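Local coordinates for aminoglycoside N(3)-acetyltransferase (Enterobacter cloacae, PDB 6NP3), which transfers an acetyl group from acetyl-CoA to the 3-amino group of 2-deoxystreptamine aminoglycosides such as gentamicin, probably conferring resistance to them, at residues Ala133-Gly138 with Arg144-Arg149; Arg112-Ala115 with Ser120-Ala123. All coordinates share one frame; numbering follows the deposited sequence.

Contact 1: Ala133-Gly138 with Arg144-Arg149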
loop_
_atom_site.group_PDB
_atom_site.type_symbol
_atom_site.label_atom_id
_atom_site.label_comp_id
_atom_site.label_asym_id
_atom_site.label_seq_id
_atom_site.Cartn_x
_atom_site.Cartn_y
_atom_site.Cartn_z
ATOM N N ALA A 133 -3.776 8.033 10.738
ATOM C CA ALA A 133 -3.534 9.470 10.926
ATOM C C ALA A 133 -2.359 9.657 11.868
ATOM O O ALA A 133 -2.254 8.930 12.867
ATOM C CB ALA A 133 -4.774 10.148 11.526
ATOM N N PRO A 134 -1.475 10.626 11.598
ATOM C CA PRO A 134 -1.546 11.568 10.482
ATOM C C PRO A 134 -1.127 10.937 9.151
ATOM O O PRO A 134 -0.367 9.965 9.094
ATOM C CB PRO A 134 -0.539 12.644 10.886
ATOM C CG PRO A 134 0.494 11.897 11.718
ATOM C CD PRO A 134 -0.340 10.906 12.502
ATOM N N HIS A 135 -1.603 11.533 8.070
ATOM C CA HIS A 135 -1.100 11.163 6.752
ATOM C C HIS A 135 -1.079 12.446 5.914
ATOM O O HIS A 135 -1.994 12.747 5.141
ATOM C CB HIS A 135 -1.903 10.068 6.083
ATOM C CG HIS A 135 -1.156 9.416 4.988
ATOM N ND1 HIS A 135 -1.702 8.415 4.224
ATOM C CD2 HIS A 135 0.125 9.568 4.572
ATOM C CE1 HIS A 135 -0.792 7.982 3.373
ATOM N NE2 HIS A 135 0.319 8.680 3.547
ATOM N N GLU A 136 0.018 13.170 6.007
ATOM C CA GLU A 136 0.099 14.515 5.454
ATOM C C GLU A 136 0.751 14.522 4.086
ATOM O O GLU A 136 1.590 13.678 3.759
ATOM C CB GLU A 136 0.860 15.433 6.423
ATOM C CG GLU A 136 0.019 15.666 7.685
ATOM C CD GLU A 136 0.794 16.220 8.861
ATOM O OE1 GLU A 136 1.993 16.507 8.713
ATOM O OE2 GLU A 136 0.193 16.360 9.945
ATOM N N MET A 137 0.353 15.505 3.292
ATOM C CA MET A 137 1.062 15.775 2.059
ATOM C C MET A 137 2.537 15.976 2.371
ATOM O O MET A 137 2.909 16.644 3.338
ATOM C CB MET A 137 0.452 16.998 1.372
ATOM C CG MET A 137 -0.951 16.703 0.860
ATOM S SD MET A 137 -0.960 15.755 -0.680
ATOM C CE MET A 137 -0.581 17.059 -1.816
ATOM N N GLY A 138 3.379 15.350 1.570
ATOM C CA GLY A 138 4.798 15.376 1.801
ATOM C C GLY A 138 5.322 14.190 2.578
ATOM O O GLY A 138 6.545 14.069 2.732
ATOM N N ARG A 144 6.405 9.196 9.401
ATOM C CA ARG A 144 5.182 9.857 9.845
ATOM C C ARG A 144 3.975 9.373 9.047
ATOM O O ARG A 144 2.844 9.814 9.323
ATOM C CB ARG A 144 5.271 11.389 9.837
ATOM C CG ARG A 144 6.432 11.885 10.699
ATOM C CD ARG A 144 6.482 13.404 10.790
ATOM N NE ARG A 144 5.253 13.938 11.371
ATOM C CZ ARG A 144 5.069 14.190 12.663
ATOM N NH1 ARG A 144 6.037 13.974 13.541
ATOM N NH2 ARG A 144 3.906 14.666 13.082
ATOM N N SER A 145 4.156 8.474 8.087
ATOM C CA SER A 145 3.034 7.936 7.330
ATOM C C SER A 145 2.461 6.696 7.993
ATOM O O SER A 145 3.047 6.101 8.896
ATOM C CB SER A 145 3.468 7.580 5.913
ATOM O OG SER A 145 4.256 6.401 5.924
ATOM N N PRO A 146 1.319 6.216 7.492
ATOM C CA PRO A 146 0.788 4.942 7.992
ATOM C C PRO A 146 1.739 3.779 7.796
ATOM O O PRO A 146 1.762 2.855 8.623
ATOM C CB PRO A 146 -0.502 4.778 7.194
ATOM C CG PRO A 146 -0.986 6.192 6.971
ATOM C CD PRO A 146 0.325 6.941 6.676
ATOM N N ILE A 147 2.543 3.793 6.735
ATOM C CA ILE A 147 3.542 2.745 6.570
ATOM C C ILE A 147 4.541 2.775 7.709
ATOM O O ILE A 147 4.951 1.724 8.213
ATOM C CB ILE A 147 4.269 2.916 5.230
ATOM C CG1 ILE A 147 3.341 2.779 4.045
ATOM C CG2 ILE A 147 5.488 1.993 5.101
ATOM C CD1 ILE A 147 2.779 1.463 3.898
ATOM N N ALA A 148 5.005 3.962 8.092
ATOM C CA ALA A 148 5.924 4.031 9.221
ATOM C C ALA A 148 5.337 3.362 10.458
ATOM O O ALA A 148 6.035 2.637 11.168
ATOM C CB ALA A 148 6.300 5.479 9.510
ATOM N N ARG A 149 4.081 3.640 10.768
ATOM C CA ARG A 149 3.470 3.053 11.956
ATOM C C ARG A 149 3.267 1.546 11.803
ATOM O O ARG A 149 3.494 0.788 12.751
ATOM C CB ARG A 149 2.191 3.824 12.287
ATOM C CG ARG A 149 2.520 5.199 12.842
ATOM C CD ARG A 149 1.286 6.008 13.273
ATOM N NE ARG A 149 0.408 6.314 12.154
ATOM C CZ ARG A 149 0.608 7.317 11.292
ATOM N NH1 ARG A 149 1.640 8.150 11.402
ATOM N NH2 ARG A 149 -0.236 7.475 10.296
HETATM O O HOH W 1 1.818 12.311 8.191
HETATM O O HOH W 2 3.538 14.427 9.143
HETATM O O HOH W 3 1.207 15.864 12.202
#

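Contact 2: Arg112-Ala115 with Ser120-Ala123. Unlike the reference sequence in segment 112-115: Ser114 (reference Thr).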
loop_
_atom_site.group_PDB
_atom_site.type_symbol
_atom_site.label_atom_id
_atom_site.label_comp_id
_atom_site.label_asym_id
_atom_site.label_seq_id
_atom_site.Cartn_x
_atom_site.Cartn_y
_atom_site.Cartn_z
ATOM N N ARG A 112 -11.305 2.683 8.454
ATOM C CA ARG A 112 -10.839 4.050 8.502
ATOM C C ARG A 112 -9.971 4.331 7.281
ATOM O O ARG A 112 -9.353 3.428 6.710
ATOM C CB ARG A 112 -10.043 4.281 9.780
ATOM C CG ARG A 112 -10.813 3.975 11.037
ATOM C CD ARG A 112 -12.038 4.854 11.223
ATOM N NE ARG A 112 -12.475 4.736 12.609
ATOM C CZ ARG A 112 -12.178 5.611 13.565
ATOM N NH1 ARG A 112 -11.475 6.701 13.289
ATOM N NH2 ARG A 112 -12.607 5.403 14.800
ATOM N N ARG A 113 -9.908 5.600 6.892
ATOM C CA ARG A 113 -9.241 5.994 5.654
ATOM C C ARG A 113 -8.295 7.156 5.903
ATOM O O ARG A 113 -8.682 8.134 6.550
ATOM C CB ARG A 113 -10.286 6.415 4.609
ATOM C CG ARG A 113 -9.763 6.898 3.254
ATOM C CD ARG A 113 -9.848 5.793 2.279
ATOM N NE ARG A 113 -9.528 6.039 0.874
ATOM C CZ ARG A 113 -10.420 6.208 -0.096
ATOM N NH1 ARG A 113 -11.734 6.285 0.166
ATOM N NH2 ARG A 113 -9.969 6.283 -1.353
ATOM N N SER A 114 -7.078 7.077 5.365
ATOM C CA SER A 114 -6.126 8.155 5.581
ATOM C C SER A 114 -6.398 9.327 4.641
ATOM O O SER A 114 -6.999 9.186 3.576
ATOM C CB SER A 114 -4.690 7.663 5.468
ATOM O OG SER A 114 -4.267 7.583 4.114
ATOM N N ALA A 115 -5.880 10.476 5.041
ATOM C CA ALA A 115 -6.179 11.766 4.439
ATOM C C ALA A 115 -5.350 12.115 3.209
ATOM O O ALA A 115 -5.632 13.143 2.583
ATOM C CB ALA A 115 -5.967 12.850 5.501
ATOM N N SER A 120 -3.524 7.226 -0.261
ATOM C CA SER A 120 -4.483 6.916 0.777
ATOM C C SER A 120 -4.427 5.461 1.212
ATOM O O SER A 120 -4.384 4.543 0.398
ATOM C CB SER A 120 -5.885 7.246 0.290
ATOM O OG SER A 120 -6.849 7.114 1.328
ATOM N N MET A 121 -4.512 5.275 2.526
ATOM C CA MET A 121 -4.447 3.970 3.167
ATOM C C MET A 121 -5.732 3.695 3.940
ATOM O O MET A 121 -6.250 4.578 4.631
ATOM C CB MET A 121 -3.283 3.954 4.170
ATOM C CG MET A 121 -1.923 4.255 3.588
ATOM S SD MET A 121 -1.203 2.841 2.785
ATOM C CE MET A 121 0.145 3.622 1.915
ATOM N N ALA A 122 -6.195 2.446 3.883
ATOM C CA ALA A 122 -7.405 2.018 4.565
ATOM C C ALA A 122 -7.013 1.029 5.647
ATOM O O ALA A 122 -6.149 0.189 5.418
ATOM C CB ALA A 122 -8.347 1.352 3.572
ATOM N N ALA A 123 -7.647 1.129 6.817
ATOM C CA ALA A 123 -7.356 0.207 7.894
ATOM C C ALA A 123 -8.618 -0.261 8.583
ATOM O O ALA A 123 -9.533 0.529 8.853
ATOM C CB ALA A 123 -6.451 0.829 8.954
#

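Contact 1: Ala133-Gly138 with Arg144-Arg149
Pro146 sets its CD over the middle of the His135 ring, where the loop after helix 128-132 folds against the N-capped start of helix 146-151. In this CH-pi contact CD lies 3.3 Å from the ring centroid, only 9° off the normal. The two side chains cross at about a right angle, with CG beside CD near ND1. His135 turns its ring there with CG anti to the backbone N (chi1 -162°), while ND1 is paired with Ser114 OG and NE2 is hydrogen-bonded to Ala140 O, which together fix its rotation. Ser145 is the N-cap: its OG takes a weak bond from Ala148 N and is also hydrogen-bonded to Gly142 O.

The guanidinium of Arg149 reaches back from the helix and ties its start to the loop. NH2 donates to Pro134 O at 2.8 Å, tilted 33° from the carbonyl plane, and NH1 donates to Arg144 O at 2.9 Å, which it approaches from above the carbonyl plane. Arg149 thus holds two carbonyl oxygens that lie near each other, Pro134 O and Arg144 O, 3.2 Å apart. Pro134, which follows a cis peptide bond, puts its CD, with Ala133 C, over one face of this guanidinium. Farther out, Glu136 and Arg144 are opposite charges joined through water: one water donates to Glu136 OE1 at 2.6 Å and accepts from Arg144 NE at 2.9 Å.

Contact 2: Arg112-Ala115 with Ser120-Ala123
Arg112 and Ala123 form a hydrogen-bonded antiparallel pair in the beta hairpin of strands 112-113 and 121-124, at one margin of the mixed sheet. Arg112 N donates to Ala123 O at 2.8 Å, and Ala123 N returns a bond to Arg112 O at 2.9 Å. The next pair, Arg113 with Ala122, is non-hydrogen-bonded and brings the strands to 4.5 Å between the two CA atoms. Beyond it Ser114 N donates to Met121 O at 2.7 Å. On the side of the hairpin that bears Ala123, helix 128-132 packs through Ala128 and Val132.

Toward the turn, serine side chains take over from the main chain. Ser114 OG sits between its own backbone N and carbonyl carbon (chi1 82°), which points it across to accept from Met121 N at 2.8 Å; its other partner is His135. Ser114 replaces the threonine of the reference sequence and is modelled in two conformers, of which this is one. Ser120, just before strand 121-124, answers: its OG, anti to the backbone N, donates to Ser114 O at 3.1 Å, and the donor stands 30° out of the carbonyl plane.

Arg113 bends at chi2 and lays its chain alongside Ser120, with CG and CD both close to the hydroxyl. Its NH1 and NH2 are carried on to Ala92 O and to Ser61 O, the latter residue belonging to the gentamicin pocket. Ser120 OG has two partners: besides donating to Ser114 O, it accepts from Arg113 NE over 2.9 Å, with a bent N-H...O angle of 136°.

The contacts follow one another along the chain: the hairpin of contact 2 closes, helix 128-132 intervenes, and the loop of contact 1 then leads into helix 146-151. Their centres are about 10 Å apart, and they touch directly. A probable hydrogen bond joins Ser114 OG to His135 ND1 at 2.7 Å, so one serine serves both the hairpin and the loop. In one of its two deposited conformers, Met121 packs its CG against His135 CE1 and Pro146 CB, while its CE meets Ile147 CG1, setting the start of helix 146-151 against the sheet. The Met121 side chain is about 8 Å from the bound gentamicin, placing this junction close to the substrate.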